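Local coordinates for protein FKBO (Streptomyces hygroscopicus, PDB 4BPS) that hydrolyses chorismate to a dihydroxy-dihydrobenzoate and pyruvate, a step in the biosynthesis of the immunosuppressant polyketides FK506 and FK520, at residues R110-T115 and Y155-V160; W138-G143 and T190-A195; S142-T147 and D329-D334; G161-L166 and G220-V225. One frame throughout, in Å; residues are numbered along the deposited sequence. Where two conformers were deposited one is given.

Contact 1 of 4, residues R110-T115 and Y155-V160; sequences RYADAT and YRDFCV. With 3EB (3-(2-carboxyethyl)benzoic acid), chain B.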
# COMPACT_ATOMS: atom_id res chain seq x y z
N ARG A 110 17.16 13.51 5.84
CA ARG A 110 17.37 12.26 6.56
C ARG A 110 16.01 11.71 6.97
O ARG A 110 15.16 12.50 7.42
CB ARG A 110 18.22 12.50 7.86
CG ARG A 110 19.60 13.12 7.63
CD ARG A 110 20.44 13.16 8.91
NE ARG A 110 21.78 13.75 8.73
CZ ARG A 110 22.10 15.02 8.98
NH1 ARG A 110 23.35 15.43 8.79
NH2 ARG A 110 21.20 15.90 9.43
N TYR A 111 15.78 10.40 6.89
CA TYR A 111 14.46 9.85 7.18
C TYR A 111 14.43 8.70 8.16
O TYR A 111 13.34 8.41 8.68
CB TYR A 111 13.77 9.39 5.90
CG TYR A 111 13.39 10.49 4.96
CD1 TYR A 111 12.35 11.37 5.28
CD2 TYR A 111 14.07 10.68 3.76
CE1 TYR A 111 11.99 12.38 4.44
CE2 TYR A 111 13.70 11.70 2.90
CZ TYR A 111 12.65 12.55 3.24
OH TYR A 111 12.24 13.58 2.42
N ALA A 112 15.53 8.01 8.44
CA ALA A 112 15.41 6.80 9.27
C ALA A 112 14.82 7.08 10.65
O ALA A 112 13.92 6.37 11.09
CB ALA A 112 16.75 6.08 9.41
N ASP A 113 15.37 8.06 11.36
CA ASP A 113 14.89 8.32 12.71
C ASP A 113 13.41 8.74 12.69
O ASP A 113 12.61 8.28 13.51
CB ASP A 113 15.74 9.40 13.38
CG ASP A 113 17.18 8.97 13.55
OD1 ASP A 113 17.45 7.78 13.83
OD2 ASP A 113 18.07 9.83 13.44
N ALA A 114 13.03 9.58 11.75
CA ALA A 114 11.65 10.04 11.66
C ALA A 114 10.70 8.91 11.27
O ALA A 114 9.56 8.86 11.74
CB ALA A 114 11.55 11.17 10.65
N THR A 115 11.18 7.99 10.43
CA THR A 115 10.38 6.85 10.00
C THR A 115 10.20 5.87 11.16
O THR A 115 9.12 5.31 11.36
CB THR A 115 11.03 6.15 8.80
OG1 THR A 115 11.08 7.05 7.70
CG2 THR A 115 10.24 4.92 8.37
N TYR A 155 15.22 5.15 -0.21
CA TYR A 155 14.47 3.92 0.09
C TYR A 155 15.17 3.11 1.20
O TYR A 155 14.51 2.53 2.05
CB TYR A 155 14.35 3.05 -1.15
CG TYR A 155 13.57 1.77 -0.88
CD1 TYR A 155 12.23 1.80 -0.47
CD2 TYR A 155 14.17 0.53 -1.01
CE1 TYR A 155 11.54 0.64 -0.21
CE2 TYR A 155 13.48 -0.64 -0.78
CZ TYR A 155 12.17 -0.58 -0.37
OH TYR A 155 11.50 -1.76 -0.13
N ARG A 156 16.49 3.05 1.13
CA ARG A 156 17.26 2.28 2.11
C ARG A 156 17.18 2.93 3.49
O ARG A 156 17.05 2.23 4.51
CB ARG A 156 18.70 2.12 1.65
CG ARG A 156 18.80 1.33 0.36
CD ARG A 156 20.20 1.43 -0.25
NE ARG A 156 20.20 0.83 -1.59
CZ ARG A 156 20.61 -0.40 -1.87
NH1 ARG A 156 21.11 -1.18 -0.91
NH2 ARG A 156 20.56 -0.85 -3.11
N ASP A 157 17.23 4.25 3.54
CA ASP A 157 17.09 5.03 4.77
C ASP A 157 15.71 4.77 5.40
O ASP A 157 15.57 4.49 6.60
CB ASP A 157 17.28 6.49 4.35
CG ASP A 157 17.35 7.50 5.49
OD1 ASP A 157 17.74 7.17 6.63
OD2 ASP A 157 17.05 8.67 5.16
N PHE A 158 14.67 4.82 4.56
CA PHE A 158 13.31 4.46 4.98
C PHE A 158 13.27 3.02 5.53
O PHE A 158 12.66 2.78 6.58
CB PHE A 158 12.37 4.64 3.78
CG PHE A 158 11.08 3.86 3.91
CD1 PHE A 158 10.07 4.29 4.77
CD2 PHE A 158 10.90 2.68 3.20
CE1 PHE A 158 8.91 3.55 4.93
CE2 PHE A 158 9.72 1.95 3.35
CZ PHE A 158 8.74 2.38 4.23
N CYS A 159 13.89 2.07 4.83
CA CYS A 159 13.87 0.69 5.31
C CYS A 159 14.54 0.55 6.67
O CYS A 159 14.10 -0.26 7.49
CB CYS A 159 14.53 -0.25 4.30
SG CYS A 159 13.48 -0.68 2.86
N VAL A 160 15.66 1.27 6.89
CA VAL A 160 16.31 1.25 8.20
C VAL A 160 15.31 1.69 9.27
O VAL A 160 15.18 1.04 10.32
CB VAL A 160 17.56 2.17 8.21
CG1 VAL A 160 18.07 2.37 9.64
CG2 VAL A 160 18.66 1.58 7.33
C 3EB B . 9.77 -5.67 -4.06
O 3EB B . 10.68 -5.66 -3.23
CA 3EB B . 9.39 -4.45 -4.85
OAB 3EB B . 9.16 -1.43 0.91
OAD 3EB B . 7.01 -1.46 1.45
CAE 3EB B . 7.05 -3.73 -3.04
CAF 3EB B . 6.09 -3.63 -2.04
CAG 3EB B . 8.31 -3.14 -2.88
CAH 3EB B . 6.37 -2.94 -0.87
CAL 3EB B . 7.97 -1.69 0.62
CAM 3EB B . 8.57 -2.47 -1.69
CAN 3EB B . 7.63 -2.38 -0.67
OXT 3EB B . 9.11 -6.74 -4.36
C2 3EB B . 9.36 -3.18 -3.97
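Asp157, on helix 154-169, joins that helix to the start of helix 112-129 by a side-chain-to-backbone contact at Tyr111 and Ala112. Its CG is anti to the backbone N (chi1 -173°), which places CG on the side of Tyr111 and Ala112. OD2 accepts from Tyr111 N at 2.8 Å, on the syn side and 30° out of the carboxylate plane; Tyr111 is the N-cap residue. OD1 takes a second, weak bond from Ala112 N at 3.0 Å. Asn148 gives OD2 a further donor. Beyond the carboxylate, Ala112 CB lies 3.9 Å from Val160 CG1, and Thr115 CG2 lies 3.7 Å from Phe158 CD1, oblique to the ring. Thr115 OG1 donates back to Tyr111 O, which also takes the bond of Thr115 N. At the start of helix 154-169, Tyr155 OH donates to OAB of 3EB at 2.6 Å. An alanine in place of Asp157 would probably leave the N-H groups of Tyr111 and Ala112 and the Asn148 amide without this acceptor. A negative carboxylate at the positive end of a helix dipole should also be electrostatically favourable.

Contact 2 of 4, residues W138-G143 and T190-A195; sequences WNYVSG and TCVFLA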
# COMPACT_ATOMS: atom_id res chain seq x y z
N TRP A 138 0.75 1.45 3.32
CA TRP A 138 1.30 2.10 2.13
C TRP A 138 2.30 3.14 2.59
O TRP A 138 2.08 3.84 3.58
CB TRP A 138 0.23 2.83 1.33
CG TRP A 138 -0.83 2.00 0.66
CD1 TRP A 138 -0.89 1.67 -0.66
CD2 TRP A 138 -2.03 1.44 1.27
NE1 TRP A 138 -2.05 0.96 -0.92
CE2 TRP A 138 -2.75 0.79 0.24
CE3 TRP A 138 -2.56 1.44 2.57
CZ2 TRP A 138 -3.98 0.16 0.46
CZ3 TRP A 138 -3.78 0.81 2.79
CH2 TRP A 138 -4.48 0.18 1.74
N ASN A 139 3.38 3.27 1.82
CA ASN A 139 4.44 4.25 2.08
C ASN A 139 4.70 4.99 0.78
O ASN A 139 5.16 4.40 -0.21
CB ASN A 139 5.73 3.56 2.54
CG ASN A 139 5.49 2.60 3.68
OD1 ASN A 139 5.41 3.01 4.83
ND2 ASN A 139 5.35 1.30 3.37
N TYR A 140 4.40 6.29 0.80
CA TYR A 140 4.62 7.18 -0.36
C TYR A 140 5.84 8.01 0.00
O TYR A 140 5.77 8.87 0.89
CB TYR A 140 3.39 8.04 -0.61
CG TYR A 140 2.14 7.20 -0.89
CD1 TYR A 140 1.98 6.57 -2.12
CD2 TYR A 140 1.15 7.01 0.06
CE1 TYR A 140 0.88 5.81 -2.41
CE2 TYR A 140 0.03 6.24 -0.20
CZ TYR A 140 -0.11 5.64 -1.45
OH TYR A 140 -1.19 4.88 -1.78
N VAL A 141 6.97 7.71 -0.66
CA VAL A 141 8.30 8.14 -0.22
C VAL A 141 8.85 9.14 -1.22
O VAL A 141 9.26 8.77 -2.31
CB VAL A 141 9.23 6.91 -0.09
CG1 VAL A 141 10.65 7.33 0.36
CG2 VAL A 141 8.66 5.86 0.89
N SER A 142 8.87 10.42 -0.84
CA SER A 142 9.40 11.45 -1.71
C SER A 142 10.88 11.20 -2.06
O SER A 142 11.72 11.03 -1.18
CB SER A 142 9.30 12.78 -1.02
OG SER A 142 9.86 13.80 -1.82
N GLY A 143 11.19 11.17 -3.34
CA GLY A 143 12.57 10.99 -3.77
C GLY A 143 13.11 9.62 -3.40
O GLY A 143 14.27 9.51 -2.96
N THR A 190 4.78 9.57 3.60
CA THR A 190 3.41 9.41 4.06
C THR A 190 3.12 7.92 4.23
O THR A 190 3.41 7.13 3.32
CB THR A 190 2.43 10.02 3.05
OG1 THR A 190 2.74 11.39 2.83
CG2 THR A 190 0.98 9.92 3.51
N CYS A 191 2.53 7.58 5.37
CA CYS A 191 2.13 6.21 5.68
C CYS A 191 0.61 6.15 5.87
O CYS A 191 0.02 6.95 6.61
CB CYS A 191 2.83 5.74 6.95
SG CYS A 191 2.34 4.08 7.53
N VAL A 192 -0.01 5.19 5.17
CA VAL A 192 -1.43 4.92 5.30
C VAL A 192 -1.56 3.49 5.79
O VAL A 192 -0.80 2.63 5.35
CB VAL A 192 -2.12 5.08 3.91
CG1 VAL A 192 -3.62 4.83 4.00
CG2 VAL A 192 -1.81 6.42 3.29
N PHE A 193 -2.53 3.21 6.66
CA PHE A 193 -2.69 1.83 7.11
C PHE A 193 -4.13 1.49 7.46
O PHE A 193 -4.94 2.37 7.82
CB PHE A 193 -1.77 1.52 8.32
CG PHE A 193 -2.10 2.32 9.55
CD1 PHE A 193 -1.57 3.60 9.72
CD2 PHE A 193 -2.95 1.81 10.52
CE1 PHE A 193 -1.88 4.35 10.84
CE2 PHE A 193 -3.26 2.56 11.65
CZ PHE A 193 -2.72 3.83 11.79
N LEU A 194 -4.42 0.21 7.31
CA LEU A 194 -5.65 -0.40 7.80
C LEU A 194 -5.28 -1.42 8.88
O LEU A 194 -4.26 -2.11 8.76
CB LEU A 194 -6.35 -1.15 6.67
CG LEU A 194 -7.04 -0.27 5.63
CD1 LEU A 194 -7.31 -1.09 4.36
CD2 LEU A 194 -8.35 0.30 6.18
N ALA A 195 -6.12 -1.53 9.91
CA ALA A 195 -5.89 -2.49 10.98
C ALA A 195 -7.24 -3.04 11.46
O ALA A 195 -8.30 -2.43 11.23
CB ALA A 195 -5.16 -1.83 12.15
O HOH W 1 4.77 11.53 0.81
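Trp138 and Tyr140 pair with Val192 and Thr190 on adjacent antiparallel strands of a mixed sheet, the strand segments 4.8 Å apart at closest and 169° between their directions. Four backbone hydrogen bonds make the ladder. Trp138 and Val192 bond to each other twice, as do Tyr140 and Thr190; the straightest, Tyr140 N to Thr190 O, is 2.8 Å long with an angle of 170° at the hydrogen. Between them lies the non-hydrogen-bonded pair Asn139 and Cys191, where the CA-H groups take part instead: Cys191 CA is 3.2 Å from Trp138 O, and Asn139 CA approaches Thr190 O.

Apolar contacts join Trp138, Tyr140 and Val192 on the face they share with Thr190. The two methyls of Val192 are shared out, CG1 lying 3.8 Å from Trp138 CE3 and CG2 3.9 Å from Tyr140 CE2, in the plane of the tyrosine ring at its edge. Farther along, Leu194 CD1 meets the indole edge at CH2. The polar tips are used elsewhere, Trp138 NE1 by Glu340 and Tyr140 OH by Lys297.

A water joins Tyr140 O and Thr190 OG1, 2.9 Å from the hydroxyl.

On the other face Asn139 is held by Tyr119 and Thr180 and touches the bound 3EB, while Cys191 packs on helix 112-129. A mixed sheet with helices laid on one face is characteristic of the YjgF fold, and here that helical face borders the ligand pocket.

Contact 3 of 4, residues S142-T147 and D329-D334; sequences SGINTT and DIARED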
# COMPACT_ATOMS: atom_id res chain seq x y z
N SER A 142 8.87 10.42 -0.84
CA SER A 142 9.40 11.45 -1.71
C SER A 142 10.88 11.20 -2.06
O SER A 142 11.72 11.03 -1.18
CB SER A 142 9.30 12.78 -1.02
OG SER A 142 9.86 13.80 -1.82
N GLY A 143 11.19 11.17 -3.34
CA GLY A 143 12.57 10.99 -3.77
C GLY A 143 13.11 9.62 -3.40
O GLY A 143 14.27 9.51 -2.96
N ILE A 144 12.32 8.58 -3.62
CA ILE A 144 12.67 7.25 -3.16
C ILE A 144 14.04 6.75 -3.68
O ILE A 144 14.71 5.99 -2.98
CB ILE A 144 11.52 6.27 -3.53
CG1 ILE A 144 11.62 4.93 -2.79
CG2 ILE A 144 11.40 6.07 -5.05
CD1 ILE A 144 10.32 4.12 -2.88
N ASN A 145 14.46 7.18 -4.87
CA ASN A 145 15.76 6.77 -5.42
C ASN A 145 16.83 7.86 -5.32
O ASN A 145 17.94 7.69 -5.81
CB ASN A 145 15.63 6.34 -6.88
CG ASN A 145 14.63 5.23 -7.10
OD1 ASN A 145 13.86 5.29 -8.07
ND2 ASN A 145 14.63 4.21 -6.24
N THR A 146 16.48 8.99 -4.72
CA THR A 146 17.48 10.03 -4.51
C THR A 146 18.42 9.62 -3.37
O THR A 146 18.12 8.71 -2.60
CB THR A 146 16.84 11.41 -4.15
OG1 THR A 146 16.22 11.35 -2.86
CG2 THR A 146 15.85 11.88 -5.21
N THR A 147 19.55 10.32 -3.28
CA THR A 147 20.51 10.09 -2.21
C THR A 147 20.27 11.10 -1.09
O THR A 147 20.18 12.30 -1.36
CB THR A 147 21.93 10.23 -2.75
OG1 THR A 147 22.08 9.38 -3.89
CG2 THR A 147 22.94 9.85 -1.71
N ASP A 329 8.25 7.08 -9.29
CA ASP A 329 9.36 6.15 -9.17
C ASP A 329 9.04 4.93 -8.30
O ASP A 329 8.10 4.94 -7.49
CB ASP A 329 10.58 6.86 -8.60
CG ASP A 329 11.25 7.81 -9.59
OD1 ASP A 329 10.86 7.91 -10.76
OD2 ASP A 329 12.25 8.43 -9.21
N ILE A 330 9.85 3.88 -8.50
CA ILE A 330 9.69 2.61 -7.80
C ILE A 330 10.86 2.42 -6.81
O ILE A 330 11.89 3.11 -6.90
CB ILE A 330 9.68 1.43 -8.83
CG1 ILE A 330 8.93 1.81 -10.13
CG2 ILE A 330 9.15 0.13 -8.18
CD1 ILE A 330 7.43 2.06 -9.98
N ALA A 331 10.73 1.49 -5.86
CA ALA A 331 11.70 1.34 -4.78
C ALA A 331 13.13 1.07 -5.23
O ALA A 331 14.05 1.45 -4.51
CB ALA A 331 11.25 0.22 -3.83
N ARG A 332 13.31 0.36 -6.36
CA ARG A 332 14.63 0.21 -6.98
C ARG A 332 14.65 0.99 -8.28
O ARG A 332 13.67 0.95 -9.04
CB ARG A 332 14.94 -1.24 -7.36
CG ARG A 332 14.86 -2.21 -6.23
CD ARG A 332 15.08 -3.61 -6.73
NE ARG A 332 14.93 -4.55 -5.63
CZ ARG A 332 14.94 -5.87 -5.78
NH1 ARG A 332 15.04 -6.45 -6.99
NH2 ARG A 332 14.83 -6.63 -4.70
N GLU A 333 15.76 1.66 -8.57
CA GLU A 333 15.92 2.40 -9.81
C GLU A 333 15.62 1.52 -11.04
O GLU A 333 15.00 2.01 -11.98
CB GLU A 333 17.33 3.01 -9.94
CG GLU A 333 17.57 3.81 -11.24
CD GLU A 333 16.88 5.17 -11.26
OE1 GLU A 333 16.58 5.75 -10.19
OE2 GLU A 333 16.63 5.68 -12.38
N ASP A 334 16.02 0.24 -11.00
CA ASP A 334 15.81 -0.61 -12.17
C ASP A 334 14.43 -1.25 -12.29
O ASP A 334 14.17 -1.96 -13.27
CB ASP A 334 16.92 -1.67 -12.31
CG ASP A 334 16.94 -2.71 -11.20
OD1 ASP A 334 15.97 -2.83 -10.42
OD2 ASP A 334 17.95 -3.46 -11.17
O HOH W 2 13.27 9.04 -6.79
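Asn145 lays its side-chain amide against the loop 329-334, against the carbonyl oxygen of Ile330 and beside the carboxylate of Glu333. ND2 donates to Ile330 O at 3.0 Å with an angle of 139° at the hydrogen; the oxygen is met in its carbonyl plane but lies 18° out of the plane of the amide. OD1 lies 3.5 Å from Glu333 OE1, a pair of acceptors with no bond between them, and the amide and carboxylate planes stand 68° apart. Arg301 donates to OD1 and would probably ease the repulsion, lying also near the acidic groups of Asp329 and Glu333 in long, weak ion pairs. Glu153 takes a further bond from ND2.

A water ties the backbone of the same residue to the loop, accepting from Asn145 N and donating to Asp329 OD2 at 2.7 Å. Ile144 packs by its methyls: CG2 against Asp329 CB (3.7 Å) and beside Ile330 O, CD1 against Ala331 CA (3.6 Å).

Ile144 and Asn145 are the central pair of a type I turn from Gly143 to Thr146, closed by Thr146 N and OG1 on Gly143 O. This turn begins the loop between strand 133-142 and helix 154-169, and the opposing loop runs between strands 323-327 and 337-343; Tyr155, on the helix, touches Ile144 and Ala331, the latter a residue of the ligand pocket.

Contact 4 of 4, residues G161-L166 and G220-V225; sequences GRAQAL and GPRPPV. With 3EB (3-(2-carboxyethyl)benzoic acid), chain B.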
# COMPACT_ATOMS: atom_id res chain seq x y z
N GLY A 161 14.62 2.81 9.04
CA GLY A 161 13.68 3.30 10.03
C GLY A 161 12.52 2.36 10.32
O GLY A 161 12.13 2.15 11.47
N ARG A 162 11.93 1.81 9.26
CA ARG A 162 10.85 0.86 9.45
C ARG A 162 11.32 -0.35 10.27
O ARG A 162 10.68 -0.76 11.22
CB ARG A 162 10.28 0.45 8.10
CG ARG A 162 9.25 -0.66 8.19
CD ARG A 162 8.51 -0.90 6.86
NE ARG A 162 9.43 -1.28 5.78
CZ ARG A 162 9.07 -1.40 4.50
NH1 ARG A 162 7.80 -1.20 4.11
NH2 ARG A 162 10.00 -1.72 3.59
N ALA A 163 12.48 -0.89 9.90
CA ALA A 163 13.02 -2.06 10.59
C ALA A 163 13.28 -1.72 12.06
O ALA A 163 13.02 -2.55 12.95
CB ALA A 163 14.29 -2.55 9.90
N GLN A 164 13.83 -0.54 12.33
CA GLN A 164 14.10 -0.13 13.71
C GLN A 164 12.82 -0.07 14.53
O GLN A 164 12.80 -0.49 15.69
CB GLN A 164 14.83 1.22 13.73
CG GLN A 164 15.23 1.68 15.12
CD GLN A 164 15.91 3.02 15.08
OE1 GLN A 164 16.83 3.22 14.29
NE2 GLN A 164 15.46 3.95 15.93
N ALA A 165 11.74 0.44 13.93
CA ALA A 165 10.47 0.51 14.64
C ALA A 165 9.95 -0.89 15.01
O ALA A 165 9.37 -1.06 16.08
CB ALA A 165 9.42 1.26 13.85
N LEU A 166 10.14 -1.88 14.13
CA LEU A 166 9.68 -3.21 14.50
C LEU A 166 10.43 -3.68 15.75
O LEU A 166 9.83 -4.25 16.66
CB LEU A 166 9.84 -4.24 13.38
CG LEU A 166 8.69 -4.34 12.36
CD1 LEU A 166 8.64 -3.19 11.37
CD2 LEU A 166 8.80 -5.67 11.60
N GLY A 220 20.39 -3.61 1.37
CA GLY A 220 20.39 -3.14 2.75
C GLY A 220 20.85 -1.70 2.92
O GLY A 220 20.85 -0.91 1.98
N PRO A 221 21.26 -1.34 4.13
CA PRO A 221 21.70 -2.22 5.22
C PRO A 221 20.59 -2.91 6.01
O PRO A 221 20.92 -3.82 6.77
CB PRO A 221 22.49 -1.27 6.13
CG PRO A 221 21.86 0.01 5.92
CD PRO A 221 21.52 0.07 4.45
N ARG A 222 19.34 -2.52 5.86
CA ARG A 222 18.25 -3.28 6.49
C ARG A 222 17.25 -3.66 5.41
O ARG A 222 16.88 -2.83 4.57
CB ARG A 222 17.52 -2.48 7.59
CG ARG A 222 18.38 -2.09 8.80
CD ARG A 222 18.75 -3.23 9.79
NE ARG A 222 17.67 -4.11 10.28
CZ ARG A 222 16.99 -3.99 11.44
NH1 ARG A 222 17.17 -2.98 12.28
NH2 ARG A 222 16.07 -4.91 11.74
N PRO A 223 16.79 -4.91 5.41
CA PRO A 223 15.87 -5.33 4.35
C PRO A 223 14.51 -4.71 4.50
O PRO A 223 14.09 -4.28 5.59
CB PRO A 223 15.78 -6.85 4.54
CG PRO A 223 16.06 -7.05 5.97
CD PRO A 223 17.09 -6.00 6.34
N PRO A 224 13.77 -4.66 3.39
CA PRO A 224 12.34 -4.36 3.49
C PRO A 224 11.62 -5.43 4.28
O PRO A 224 12.17 -6.51 4.51
CB PRO A 224 11.86 -4.33 2.03
CG PRO A 224 13.00 -4.76 1.20
CD PRO A 224 14.16 -5.11 2.05
N VAL A 225 10.40 -5.13 4.71
CA VAL A 225 9.57 -6.12 5.40
C VAL A 225 8.13 -5.87 5.01
O VAL A 225 7.66 -4.75 5.09
CB VAL A 225 9.77 -6.07 6.93
CG1 VAL A 225 9.52 -4.65 7.51
CG2 VAL A 225 8.90 -7.08 7.63
C 3EB B . 9.77 -5.67 -4.06
O 3EB B . 10.68 -5.66 -3.23
CA 3EB B . 9.39 -4.45 -4.85
OAB 3EB B . 9.16 -1.43 0.91
OAD 3EB B . 7.01 -1.46 1.45
CAE 3EB B . 7.05 -3.73 -3.04
CAF 3EB B . 6.09 -3.63 -2.04
CAG 3EB B . 8.31 -3.14 -2.88
CAH 3EB B . 6.37 -2.94 -0.87
CAL 3EB B . 7.97 -1.69 0.62
CAM 3EB B . 8.57 -2.47 -1.69
CAN 3EB B . 7.63 -2.38 -0.67
OXT 3EB B . 9.11 -6.74 -4.36
C2 3EB B . 9.36 -3.18 -3.97
O HOH W 3 12.25 -2.14 6.28
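Arg162 leaves helix 154-169 beside Val225 and ends on the carboxylate of the bound 3EB. From CB the chain runs extended, CG anti to the backbone N, and crosses Val225 of the proline-rich loop 220-225 obliquely: CG, CD and NE all lie near Val225 CG1, with CD at 3.9 Å and NE at 3.8 Å. A bend at chi3 (60°) places NE, whose N-H goes to a water 3.0 Å away that in turn donates to Pro223 O. At the head of the chain Val225 O lies over the centre of one face of the guanidinium, 3.6 Å above its plane. The two terminal nitrogens then make a two-pronged clasp on the benzoate carboxylate: NH1 donates to OAD at 2.8 Å, almost straight at 177°, and NH2 donates to OAB at the same length. NH2 also sits 3.5 Å from Pro224 CA.

Farther down the helix, Leu166 CD2 packs on Val225 CG2, and Ala163 CB lies under the centre of the Arg222 guanidinium in the conformer given, one of two for that side chain. Val225 N is buried by the contact and has no partner in the model.

A leucine in place of Arg162 would probably leave the ligand carboxylate without two of its donors and the water without its NE partner. Held along its stem, over one face and by the water at NE, the guanidinium is probably restricted in rotation, and its cation would be expected to offset the negative charge of the bound carboxylate.

Overall arrangement
Contacts 1 and 4 lie closest, their centres about 8 Å apart, on successive turns of helix 154-169, and both touch 3EB. Contact 2, in the six-stranded sheet, is about 13 Å from contact 1 and touches it where Asn139 meets Phe158; contact 3 lies equally far from contact 1 and joins it through Ile144 and Tyr155. Along the chain, contact 1 crosses contacts 2 and 3 and precedes contact 4. Strand 133-142 runs from contact 2 into the turn of contact 3, sharing Ser142 and Gly143, and the chain then continues through the rest of the loop to helix 154-169. Sheet, turn and helix of the N-terminal family region thus meet loops 220-225 and 329-334 around the ligand pocket.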